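Long-range contact in vinylacetyl-CoA Delta-isomerase (Nitrosopumilus maritimus SCM1, PDB 6VJR), which probably dehydrates 4-hydroxybutyryl-CoA and isomerises vinylacetyl-CoA, using FAD together with a [4Fe-4S] cluster: residues M147-G152 with G182-Q187. Residues are numbered along the deposited sequence; the frame is centred on the assembly and turned at random.
Sequences MTDPKG and GAKAHQ. With FAD (flavin-adenine dinucleotide), chain F.
Three N-H groups converge on O2 of the flavin: the backbone N of Met147 and of Thr148, the latter bond nearly straight at 171°, and Gln187 NE2 from the strand side at 3.1 Å. Thr148 suits its place because its hydroxyl, set beside its own backbone N (chi1 -47°), donates to flavin N1 at 2.9 Å and accepts from the ribityl O2', while its methyl CG2 meets the edge of the His186 ring at CD2. Lys151, long and positively charged, donates from NZ to FAD O1A (2.8 Å) on the adenosine-side phosphate. Gln187 NE2, an NH2 able to serve two acceptors, also donates a bent bond to Ala185 O, limiting the carboxamide's rotation. Behind this shell, Ala185 N bonds Thr148 O at 2.8 Å, nearly along the C=O axis, tying the loop to strand 177-188. Lys184, bent at chi2, runs alongside Asp149; its three N-H match three acceptors, Asp149 OD2 in a 2.9 Å salt bridge, Met147 O, met from above its carbonyl plane, and Met199 O. OD2 also accepts from Thr168 N. Pro150 brings an apolar ring to Ala183 CB, beside Tyr409 of the second subunit. Three donors around O2 and a hydroxyl at N1 would be expected to stabilise negative charge on a reduced flavin.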
# COMPACT_ATOMS: atom_id res chain seq x y z
N MET A 147 -13.54 7.20 29.54
CA MET A 147 -12.89 8.45 29.22
C MET A 147 -13.71 9.26 28.20
O MET A 147 -13.97 10.44 28.42
CB MET A 147 -11.48 8.18 28.71
CG MET A 147 -10.77 9.41 28.18
SD MET A 147 -9.00 9.22 27.92
CE MET A 147 -8.42 9.04 29.61
N THR A 148 -14.06 8.64 27.10
CA THR A 148 -14.59 9.38 25.96
C THR A 148 -16.02 9.86 26.19
O THR A 148 -16.96 9.07 26.21
CB THR A 148 -14.53 8.51 24.71
OG1 THR A 148 -13.26 7.88 24.56
CG2 THR A 148 -14.87 9.35 23.50
N ASP A 149 -16.18 11.19 26.18
CA ASP A 149 -17.47 11.85 26.23
C ASP A 149 -18.04 11.91 24.81
O ASP A 149 -17.37 11.61 23.82
CB ASP A 149 -17.36 13.27 26.77
CG ASP A 149 -16.55 13.34 28.06
OD1 ASP A 149 -15.31 13.33 27.94
OD2 ASP A 149 -17.15 13.26 29.15
N PRO A 150 -19.33 12.26 24.66
CA PRO A 150 -19.91 12.42 23.33
C PRO A 150 -19.25 13.51 22.49
O PRO A 150 -19.18 13.32 21.28
CB PRO A 150 -21.38 12.67 23.61
CG PRO A 150 -21.61 12.05 24.96
CD PRO A 150 -20.35 12.35 25.70
N LYS A 151 -18.91 14.63 23.13
CA LYS A 151 -18.06 15.69 22.62
C LYS A 151 -18.75 16.77 21.77
O LYS A 151 -18.10 17.77 21.48
CB LYS A 151 -16.83 15.19 21.85
CG LYS A 151 -15.88 14.35 22.70
CD LYS A 151 -14.54 14.04 22.06
CE LYS A 151 -14.67 13.40 20.76
NZ LYS A 151 -13.42 12.97 20.09
N GLY A 152 -19.96 16.58 21.26
CA GLY A 152 -20.64 17.66 20.54
C GLY A 152 -19.88 18.13 19.30
O GLY A 152 -19.55 17.34 18.40
N GLY A 182 -23.28 14.37 32.71
CA GLY A 182 -22.68 14.27 31.40
C GLY A 182 -22.93 12.86 30.88
O GLY A 182 -23.94 12.24 31.20
N ALA A 183 -22.05 12.39 30.03
CA ALA A 183 -22.18 11.05 29.47
C ALA A 183 -20.81 10.56 29.04
O ALA A 183 -19.91 11.39 28.81
CB ALA A 183 -23.12 11.10 28.31
N LYS A 184 -20.70 9.25 28.88
CA LYS A 184 -19.50 8.62 28.36
C LYS A 184 -19.96 7.64 27.27
O LYS A 184 -20.86 6.85 27.50
CB LYS A 184 -18.73 7.90 29.48
CG LYS A 184 -18.12 8.85 30.51
CD LYS A 184 -17.04 9.85 30.07
CE LYS A 184 -16.36 10.53 31.21
NZ LYS A 184 -15.43 11.55 30.68
N ALA A 185 -19.44 7.82 26.04
CA ALA A 185 -19.89 7.05 24.89
C ALA A 185 -18.96 5.88 24.60
O ALA A 185 -17.80 5.88 24.98
CB ALA A 185 -20.01 7.98 23.70
N HIS A 186 -19.49 4.89 23.87
CA HIS A 186 -18.71 3.76 23.33
C HIS A 186 -18.08 2.90 24.43
O HIS A 186 -16.96 2.43 24.28
CB HIS A 186 -17.55 4.24 22.46
CG HIS A 186 -17.88 5.45 21.66
ND1 HIS A 186 -18.74 5.53 20.58
CD2 HIS A 186 -17.38 6.68 21.84
CE1 HIS A 186 -18.76 6.78 20.17
NE2 HIS A 186 -17.92 7.49 20.90
N GLN A 187 -18.74 2.78 25.56
CA GLN A 187 -18.08 2.22 26.74
C GLN A 187 -18.06 0.71 26.78
O GLN A 187 -19.10 0.07 26.94
CB GLN A 187 -18.76 2.82 27.97
CG GLN A 187 -18.50 4.30 28.11
CD GLN A 187 -17.03 4.62 28.24
OE1 GLN A 187 -16.32 3.95 28.97
NE2 GLN A 187 -16.55 5.65 27.55
PA FAD F . -14.45 11.70 16.40
O1A FAD F . -13.59 12.43 17.35
O2A FAD F . -15.77 12.28 16.10
O5B FAD F . -13.54 11.37 15.14
C5B FAD F . -14.07 11.39 13.79
C4B FAD F . -13.02 11.94 12.87
O4B FAD F . -12.88 13.36 13.12
C3B FAD F . -11.61 11.34 12.99
O3B FAD F . -10.99 11.27 11.70
C2B FAD F . -10.87 12.36 13.86
O2B FAD F . -9.46 12.38 13.75
C1B FAD F . -11.51 13.66 13.38
N9A FAD F . -11.50 14.72 14.38
C8A FAD F . -12.18 14.82 15.58
N7A FAD F . -11.98 15.92 16.24
C5A FAD F . -11.08 16.61 15.45
C6A FAD F . -10.45 17.86 15.61
N6A FAD F . -10.72 18.68 16.64
N1A FAD F . -9.55 18.24 14.68
C2A FAD F . -9.33 17.42 13.63
N3A FAD F . -9.88 16.24 13.35
C4A FAD F . -10.75 15.87 14.31
N1 FAD F . -13.66 5.06 24.90
C2 FAD F . -13.68 4.93 26.27
O2 FAD F . -13.50 5.90 27.03
N3 FAD F . -13.83 3.67 26.82
C4 FAD F . -14.02 2.51 26.13
O4 FAD F . -14.25 1.46 26.70
C4X FAD F . -14.10 2.68 24.69
N5 FAD F . -14.30 1.59 23.94
C5X FAD F . -14.60 1.79 22.61
C6 FAD F . -15.06 0.73 21.81
C7 FAD F . -15.41 0.91 20.48
C7M FAD F . -15.99 -0.24 19.70
C8 FAD F . -15.16 2.15 19.87
C8M FAD F . -15.43 2.34 18.40
C9 FAD F . -14.64 3.19 20.60
C9A FAD F . -14.38 3.03 21.98
N10 FAD F . -13.97 4.10 22.78
C10 FAD F . -13.90 3.99 24.17
C1' FAD F . -14.02 5.44 22.16
C2' FAD F . -12.86 5.87 21.29
O2' FAD F . -11.81 6.29 22.16
C3' FAD F . -13.29 7.02 20.37
O3' FAD F . -14.16 6.44 19.41
C4' FAD F . -12.14 7.81 19.73
O4' FAD F . -11.47 8.61 20.72
C5' FAD F . -12.61 8.73 18.62
O5' FAD F . -13.59 9.63 19.12
P FAD F . -14.99 9.75 18.44
O1P FAD F . -15.67 8.46 18.34
O2P FAD F . -15.68 10.86 19.12
O3P FAD F . -14.73 10.19 16.93
O HOH W 1 -17.42 10.37 21.25